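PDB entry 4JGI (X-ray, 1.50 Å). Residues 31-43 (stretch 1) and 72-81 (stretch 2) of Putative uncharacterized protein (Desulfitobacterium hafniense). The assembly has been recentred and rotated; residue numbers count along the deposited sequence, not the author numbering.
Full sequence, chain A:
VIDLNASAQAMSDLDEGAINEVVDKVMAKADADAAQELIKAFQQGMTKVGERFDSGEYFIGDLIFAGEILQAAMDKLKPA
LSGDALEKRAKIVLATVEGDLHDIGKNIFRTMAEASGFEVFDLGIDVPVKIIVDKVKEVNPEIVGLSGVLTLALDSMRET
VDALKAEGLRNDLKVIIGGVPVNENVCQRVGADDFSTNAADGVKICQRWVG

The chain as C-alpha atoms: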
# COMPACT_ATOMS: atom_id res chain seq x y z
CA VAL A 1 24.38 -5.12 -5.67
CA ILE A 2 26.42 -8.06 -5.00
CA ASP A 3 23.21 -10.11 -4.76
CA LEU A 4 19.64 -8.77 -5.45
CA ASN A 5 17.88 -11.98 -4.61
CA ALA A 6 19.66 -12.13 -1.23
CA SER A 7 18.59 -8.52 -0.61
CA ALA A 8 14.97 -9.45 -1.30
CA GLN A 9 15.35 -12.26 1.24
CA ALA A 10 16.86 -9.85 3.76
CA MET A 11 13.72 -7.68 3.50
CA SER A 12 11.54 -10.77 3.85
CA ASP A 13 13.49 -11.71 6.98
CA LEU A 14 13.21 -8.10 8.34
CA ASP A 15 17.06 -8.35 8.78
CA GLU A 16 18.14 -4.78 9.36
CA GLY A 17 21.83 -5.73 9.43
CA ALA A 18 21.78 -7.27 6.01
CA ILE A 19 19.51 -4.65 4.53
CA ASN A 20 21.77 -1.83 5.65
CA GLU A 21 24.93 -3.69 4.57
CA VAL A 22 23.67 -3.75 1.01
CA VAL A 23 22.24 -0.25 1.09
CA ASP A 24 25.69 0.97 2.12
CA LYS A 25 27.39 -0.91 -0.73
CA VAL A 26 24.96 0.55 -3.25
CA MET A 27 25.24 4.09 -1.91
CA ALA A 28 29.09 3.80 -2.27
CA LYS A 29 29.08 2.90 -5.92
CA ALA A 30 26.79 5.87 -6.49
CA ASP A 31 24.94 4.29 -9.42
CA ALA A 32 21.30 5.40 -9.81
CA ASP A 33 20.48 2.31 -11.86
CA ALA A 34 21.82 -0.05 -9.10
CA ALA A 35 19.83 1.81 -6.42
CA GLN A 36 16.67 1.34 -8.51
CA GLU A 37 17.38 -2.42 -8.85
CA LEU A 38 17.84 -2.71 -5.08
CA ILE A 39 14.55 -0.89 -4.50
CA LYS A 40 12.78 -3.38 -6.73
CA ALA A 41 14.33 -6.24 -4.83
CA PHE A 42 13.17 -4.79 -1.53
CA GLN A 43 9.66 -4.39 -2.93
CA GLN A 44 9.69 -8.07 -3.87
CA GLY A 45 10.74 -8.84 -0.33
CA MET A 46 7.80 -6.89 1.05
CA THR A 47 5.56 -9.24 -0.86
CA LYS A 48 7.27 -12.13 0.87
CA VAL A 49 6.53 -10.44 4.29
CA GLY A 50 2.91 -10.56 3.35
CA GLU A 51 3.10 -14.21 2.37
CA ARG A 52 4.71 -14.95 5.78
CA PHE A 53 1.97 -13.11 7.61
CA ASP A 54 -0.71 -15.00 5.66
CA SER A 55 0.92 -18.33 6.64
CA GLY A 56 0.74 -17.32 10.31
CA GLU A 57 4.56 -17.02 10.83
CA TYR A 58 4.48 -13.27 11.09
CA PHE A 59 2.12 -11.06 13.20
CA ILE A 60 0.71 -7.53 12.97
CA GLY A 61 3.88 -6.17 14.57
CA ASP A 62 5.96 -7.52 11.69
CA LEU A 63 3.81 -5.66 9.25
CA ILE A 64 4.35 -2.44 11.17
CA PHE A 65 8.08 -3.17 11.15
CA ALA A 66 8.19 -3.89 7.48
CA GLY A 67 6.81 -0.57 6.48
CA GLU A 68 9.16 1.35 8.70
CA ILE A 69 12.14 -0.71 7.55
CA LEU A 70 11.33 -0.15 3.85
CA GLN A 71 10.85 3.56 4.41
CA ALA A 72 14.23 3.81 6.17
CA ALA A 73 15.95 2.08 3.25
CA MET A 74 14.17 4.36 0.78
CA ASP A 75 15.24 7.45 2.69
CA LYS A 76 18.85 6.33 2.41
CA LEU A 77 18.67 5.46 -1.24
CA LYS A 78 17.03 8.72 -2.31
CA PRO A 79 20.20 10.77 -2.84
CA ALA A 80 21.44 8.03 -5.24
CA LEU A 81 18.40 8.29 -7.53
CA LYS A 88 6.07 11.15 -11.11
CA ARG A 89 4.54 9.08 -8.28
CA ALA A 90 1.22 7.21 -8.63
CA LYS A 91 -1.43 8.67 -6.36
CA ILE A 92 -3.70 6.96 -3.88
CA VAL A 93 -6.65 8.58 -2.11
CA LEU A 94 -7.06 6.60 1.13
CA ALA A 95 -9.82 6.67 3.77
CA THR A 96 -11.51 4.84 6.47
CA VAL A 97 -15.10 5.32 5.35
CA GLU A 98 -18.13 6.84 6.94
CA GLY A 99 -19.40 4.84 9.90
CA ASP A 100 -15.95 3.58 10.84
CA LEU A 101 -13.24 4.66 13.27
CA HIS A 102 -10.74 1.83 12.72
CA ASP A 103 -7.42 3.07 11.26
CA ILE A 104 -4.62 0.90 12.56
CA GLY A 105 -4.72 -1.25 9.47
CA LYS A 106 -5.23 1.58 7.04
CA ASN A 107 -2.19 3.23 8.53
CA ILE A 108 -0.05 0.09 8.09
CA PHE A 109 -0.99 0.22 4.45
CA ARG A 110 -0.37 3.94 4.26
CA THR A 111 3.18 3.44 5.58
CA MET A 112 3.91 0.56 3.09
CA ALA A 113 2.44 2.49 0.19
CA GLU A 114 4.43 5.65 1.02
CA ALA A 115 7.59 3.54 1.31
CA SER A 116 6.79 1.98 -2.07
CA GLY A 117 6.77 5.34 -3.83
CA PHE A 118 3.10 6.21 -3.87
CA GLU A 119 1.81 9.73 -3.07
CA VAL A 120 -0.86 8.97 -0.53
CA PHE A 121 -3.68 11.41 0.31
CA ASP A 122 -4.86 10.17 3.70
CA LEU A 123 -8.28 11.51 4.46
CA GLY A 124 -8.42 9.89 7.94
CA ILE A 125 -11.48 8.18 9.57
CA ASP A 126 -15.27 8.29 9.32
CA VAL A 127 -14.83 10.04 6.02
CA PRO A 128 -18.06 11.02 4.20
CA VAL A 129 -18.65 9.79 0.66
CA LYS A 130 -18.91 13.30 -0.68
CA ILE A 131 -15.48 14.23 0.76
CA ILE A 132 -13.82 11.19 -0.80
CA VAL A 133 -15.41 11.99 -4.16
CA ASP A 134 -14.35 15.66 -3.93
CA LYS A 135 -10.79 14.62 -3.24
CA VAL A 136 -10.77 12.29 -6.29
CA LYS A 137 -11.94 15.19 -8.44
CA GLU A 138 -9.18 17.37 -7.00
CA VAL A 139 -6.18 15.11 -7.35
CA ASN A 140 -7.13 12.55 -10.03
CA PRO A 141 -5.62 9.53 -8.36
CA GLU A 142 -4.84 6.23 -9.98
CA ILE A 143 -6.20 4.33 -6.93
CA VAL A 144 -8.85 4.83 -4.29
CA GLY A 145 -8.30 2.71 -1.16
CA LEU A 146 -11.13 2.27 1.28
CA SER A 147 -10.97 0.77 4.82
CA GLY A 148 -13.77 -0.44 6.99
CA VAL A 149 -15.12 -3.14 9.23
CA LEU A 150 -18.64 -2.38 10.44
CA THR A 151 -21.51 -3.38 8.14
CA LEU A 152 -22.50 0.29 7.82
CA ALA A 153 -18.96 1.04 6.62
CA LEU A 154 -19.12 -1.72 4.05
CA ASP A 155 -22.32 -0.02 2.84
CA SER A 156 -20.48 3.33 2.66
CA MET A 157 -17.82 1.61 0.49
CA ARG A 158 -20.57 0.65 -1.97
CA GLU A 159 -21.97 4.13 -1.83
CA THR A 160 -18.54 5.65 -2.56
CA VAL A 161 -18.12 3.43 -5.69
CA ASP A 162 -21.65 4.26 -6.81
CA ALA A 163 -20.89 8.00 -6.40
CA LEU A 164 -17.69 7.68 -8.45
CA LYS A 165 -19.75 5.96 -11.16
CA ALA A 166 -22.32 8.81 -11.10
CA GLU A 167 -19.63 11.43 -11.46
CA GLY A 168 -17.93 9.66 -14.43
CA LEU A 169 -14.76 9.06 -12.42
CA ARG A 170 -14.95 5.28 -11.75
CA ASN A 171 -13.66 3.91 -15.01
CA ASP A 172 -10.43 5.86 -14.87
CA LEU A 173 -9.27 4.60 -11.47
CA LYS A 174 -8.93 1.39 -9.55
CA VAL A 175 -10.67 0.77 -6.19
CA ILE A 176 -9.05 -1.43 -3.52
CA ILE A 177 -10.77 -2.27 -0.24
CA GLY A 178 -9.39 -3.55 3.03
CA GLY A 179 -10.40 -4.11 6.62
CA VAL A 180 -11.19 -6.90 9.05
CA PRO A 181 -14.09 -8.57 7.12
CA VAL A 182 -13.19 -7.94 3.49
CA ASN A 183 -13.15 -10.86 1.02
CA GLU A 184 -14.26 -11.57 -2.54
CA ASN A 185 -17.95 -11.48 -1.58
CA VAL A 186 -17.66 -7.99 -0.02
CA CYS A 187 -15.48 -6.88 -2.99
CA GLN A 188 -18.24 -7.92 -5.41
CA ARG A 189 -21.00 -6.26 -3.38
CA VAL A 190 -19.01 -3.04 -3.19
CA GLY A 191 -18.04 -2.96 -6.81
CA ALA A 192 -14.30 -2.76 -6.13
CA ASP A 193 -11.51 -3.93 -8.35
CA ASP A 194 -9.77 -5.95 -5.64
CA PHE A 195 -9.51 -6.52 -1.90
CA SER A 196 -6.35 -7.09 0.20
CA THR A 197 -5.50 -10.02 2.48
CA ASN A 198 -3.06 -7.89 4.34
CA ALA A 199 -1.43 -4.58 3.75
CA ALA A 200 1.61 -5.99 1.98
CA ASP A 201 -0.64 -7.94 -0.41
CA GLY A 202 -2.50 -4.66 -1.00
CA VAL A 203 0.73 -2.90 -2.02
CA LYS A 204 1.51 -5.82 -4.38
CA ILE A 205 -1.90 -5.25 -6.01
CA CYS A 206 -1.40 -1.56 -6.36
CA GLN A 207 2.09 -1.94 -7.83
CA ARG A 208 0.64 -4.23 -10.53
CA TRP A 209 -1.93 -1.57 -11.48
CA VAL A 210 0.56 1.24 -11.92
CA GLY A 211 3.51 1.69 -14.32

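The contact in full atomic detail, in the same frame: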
# COMPACT_ATOMS: atom_id res chain seq x y z
N ASP A 31 25.52 4.55 -8.11
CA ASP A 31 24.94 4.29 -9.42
C ASP A 31 23.43 4.36 -9.21
O ASP A 31 22.87 3.59 -8.40
CB ASP A 31 25.41 2.90 -9.95
CG ASP A 31 25.06 2.65 -11.45
OD1 ASP A 31 25.98 2.44 -12.28
OD2 ASP A 31 23.87 2.64 -11.80
N ALA A 32 22.77 5.29 -9.90
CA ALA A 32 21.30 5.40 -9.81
C ALA A 32 20.65 4.11 -10.26
O ALA A 32 19.72 3.63 -9.65
CB ALA A 32 20.74 6.56 -10.61
N ASP A 33 21.17 3.49 -11.33
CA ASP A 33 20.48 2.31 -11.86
C ASP A 33 20.56 1.14 -10.82
O ASP A 33 19.59 0.38 -10.64
CB ASP A 33 20.99 1.92 -13.26
CG ASP A 33 20.53 2.90 -14.38
OD1 ASP A 33 19.47 3.59 -14.29
OD2 ASP A 33 21.24 2.94 -15.40
N ALA A 34 21.68 0.99 -10.12
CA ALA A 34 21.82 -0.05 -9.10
C ALA A 34 20.89 0.19 -7.92
O ALA A 34 20.33 -0.76 -7.34
CB ALA A 34 23.23 -0.16 -8.60
N ALA A 35 20.79 1.46 -7.51
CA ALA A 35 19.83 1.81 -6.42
C ALA A 35 18.41 1.40 -6.82
O ALA A 35 17.68 0.82 -6.02
CB ALA A 35 19.90 3.30 -6.15
N GLN A 36 18.00 1.74 -8.05
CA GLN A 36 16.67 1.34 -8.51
C GLN A 36 16.50 -0.20 -8.51
O GLN A 36 15.43 -0.66 -8.15
CB GLN A 36 16.19 1.93 -9.90
CG GLN A 36 17.19 2.32 -10.95
CD GLN A 36 16.65 3.32 -11.98
OE1 GLN A 36 16.49 4.51 -11.68
NE2 GLN A 36 16.39 2.84 -13.21
N GLU A 37 17.50 -0.98 -8.90
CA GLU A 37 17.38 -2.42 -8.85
C GLU A 37 17.18 -2.97 -7.40
O GLU A 37 16.41 -3.88 -7.16
CB GLU A 37 18.57 -3.15 -9.52
CG GLU A 37 18.60 -3.00 -11.05
CD GLU A 37 19.83 -3.54 -11.75
OE1 GLU A 37 20.80 -3.95 -11.05
OE2 GLU A 37 19.84 -3.54 -13.02
N LEU A 38 17.91 -2.35 -6.46
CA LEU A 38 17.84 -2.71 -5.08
C LEU A 38 16.45 -2.40 -4.52
O LEU A 38 15.85 -3.22 -3.82
CB LEU A 38 18.93 -2.04 -4.25
CG LEU A 38 18.95 -2.50 -2.80
CD1 LEU A 38 19.15 -3.99 -2.64
CD2 LEU A 38 20.00 -1.71 -2.02
N ILE A 39 15.94 -1.25 -4.88
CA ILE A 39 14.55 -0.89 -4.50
C ILE A 39 13.56 -1.91 -4.96
O ILE A 39 12.71 -2.40 -4.17
CB ILE A 39 14.22 0.48 -5.03
CG1 ILE A 39 15.02 1.53 -4.25
CG2 ILE A 39 12.71 0.79 -4.92
CD1 ILE A 39 15.07 2.87 -4.93
N LYS A 40 13.67 -2.34 -6.23
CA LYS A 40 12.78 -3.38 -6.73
C LYS A 40 12.90 -4.70 -5.97
O LYS A 40 11.92 -5.37 -5.63
CB LYS A 40 13.02 -3.62 -8.23
CG LYS A 40 12.07 -4.60 -8.91
CD LYS A 40 10.92 -4.01 -9.78
CE LYS A 40 10.02 -5.14 -10.36
NZ LYS A 40 9.09 -4.89 -11.55
N ALA A 41 14.13 -5.06 -5.61
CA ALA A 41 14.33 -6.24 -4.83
C ALA A 41 13.69 -6.15 -3.43
O ALA A 41 13.11 -7.11 -2.94
CB ALA A 41 15.81 -6.55 -4.70
N PHE A 42 13.86 -4.99 -2.78
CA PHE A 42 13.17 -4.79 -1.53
C PHE A 42 11.66 -4.84 -1.63
O PHE A 42 10.95 -5.41 -0.75
CB PHE A 42 13.67 -3.49 -0.87
CG PHE A 42 15.07 -3.53 -0.35
CD1 PHE A 42 15.70 -4.70 0.09
CD2 PHE A 42 15.74 -2.29 -0.18
CE1 PHE A 42 17.00 -4.68 0.67
CE2 PHE A 42 17.01 -2.26 0.42
CZ PHE A 42 17.64 -3.45 0.79
N GLN A 43 11.13 -4.34 -2.69
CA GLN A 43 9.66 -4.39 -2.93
C GLN A 43 9.19 -5.86 -3.08
O GLN A 43 8.13 -6.26 -2.63
CB GLN A 43 9.32 -3.48 -4.14
CG GLN A 43 9.45 -2.01 -3.82
CD GLN A 43 9.17 -1.04 -4.94
OE1 GLN A 43 9.20 0.21 -4.71
NE2 GLN A 43 8.91 -1.55 -6.09
N ALA A 72 12.85 3.42 5.79
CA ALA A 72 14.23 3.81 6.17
C ALA A 72 15.22 3.54 5.06
O ALA A 72 16.05 4.37 4.73
CB ALA A 72 14.61 3.09 7.42
N ALA A 73 15.09 2.39 4.41
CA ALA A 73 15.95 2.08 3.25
C ALA A 73 15.74 3.05 2.14
O ALA A 73 16.71 3.51 1.54
CB ALA A 73 15.64 0.65 2.75
N MET A 74 14.48 3.37 1.84
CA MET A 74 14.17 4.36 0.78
C MET A 74 14.73 5.72 1.05
O MET A 74 15.21 6.35 0.12
CB MET A 74 12.70 4.47 0.55
CG MET A 74 12.15 3.19 0.05
SD MET A 74 12.85 2.67 -1.56
CE MET A 74 12.50 4.15 -2.34
N ASP A 75 14.74 6.13 2.31
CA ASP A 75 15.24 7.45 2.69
C ASP A 75 16.74 7.49 2.44
O ASP A 75 17.28 8.54 2.05
CB ASP A 75 15.00 7.75 4.20
CG ASP A 75 13.55 7.94 4.57
OD1 ASP A 75 12.73 8.30 3.70
OD2 ASP A 75 13.24 7.79 5.80
N LYS A 76 17.43 6.36 2.66
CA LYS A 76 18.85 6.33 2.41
C LYS A 76 19.22 6.30 0.97
O LYS A 76 20.25 6.88 0.60
CB LYS A 76 19.49 5.16 3.05
CG LYS A 76 19.61 5.33 4.51
CD LYS A 76 20.28 4.15 5.15
CE LYS A 76 20.05 4.14 6.67
NZ LYS A 76 18.59 3.92 7.03
N LEU A 77 18.39 5.65 0.17
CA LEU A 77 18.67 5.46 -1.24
C LEU A 77 18.29 6.64 -2.09
O LEU A 77 18.74 6.72 -3.20
CB LEU A 77 18.00 4.19 -1.75
CG LEU A 77 18.61 2.87 -1.23
CD1 LEU A 77 17.65 1.70 -1.45
CD2 LEU A 77 19.92 2.52 -1.91
N LYS A 78 17.52 7.56 -1.53
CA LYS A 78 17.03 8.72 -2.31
C LYS A 78 18.08 9.65 -2.93
O LYS A 78 17.89 10.11 -4.04
CB LYS A 78 16.06 9.54 -1.48
CG LYS A 78 14.61 9.10 -1.75
CD LYS A 78 13.53 9.80 -0.90
CE LYS A 78 13.88 11.22 -0.48
NZ LYS A 78 14.12 12.15 -1.63
N PRO A 79 19.16 9.95 -2.21
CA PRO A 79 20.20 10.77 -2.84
C PRO A 79 20.74 10.13 -4.12
O PRO A 79 21.01 10.84 -5.10
CB PRO A 79 21.27 10.89 -1.76
CG PRO A 79 20.54 10.65 -0.46
CD PRO A 79 19.47 9.65 -0.80
N ALA A 80 20.86 8.79 -4.11
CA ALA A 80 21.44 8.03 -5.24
C ALA A 80 20.62 8.11 -6.53
O ALA A 80 21.17 8.20 -7.63
CB ALA A 80 21.67 6.56 -4.85
N LEU A 81 19.30 8.05 -6.39
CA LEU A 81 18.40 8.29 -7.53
C LEU A 81 18.75 9.61 -8.20
O LEU A 81 17.88 10.31 -8.70
CB LEU A 81 16.94 8.29 -7.08

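Two helices that run nearly antiparallel, at 173°, can be joined largely by apolar packing, and this pair illustrates how rotamers make that possible. Among the modelled atoms no hydrogen bond crosses the contact, which buries 415 Å² in all. Its centre is L77, whose CA-to-CB bond points toward the other helix. With chi1 at m and chi2 at t, its two methyls spread across the neighbouring surface: L77 CD2 lies 4.3 Å from A35 CB, L77 CD1 lies 3.8 Å from I39 CG1 and 4.4 Å from F42 CE2, and both methyls lie 4.2 Å from L38 CD2.

I39 and M74 leave their backbones sideways, yet the ends of both side chains come nearer the partner. I39 adopts m, t; M74 folds through m, m, m, bringing its flexible thioether SD to 3.6 Å from I39 CG1. The F42 ring (chi1 m) meets A73 obliquely, F42 CE2 standing 4.0 Å from the methyl A73 CB.

Toward the start of the first helix the backbones draw together: CA to CA, I39 and M74 are 7.5 Å apart, A35 and L77 6.4 Å, A32 and L81 4.7 Å. Alanines make the close contacts here, while the CB of L81 points away. A35 CB meets A80 CB at 3.9 Å, and A32 CB rests 3.4 Å from A80 O, which also receives a CA-H...O contact from A32 CA at 3.6 Å.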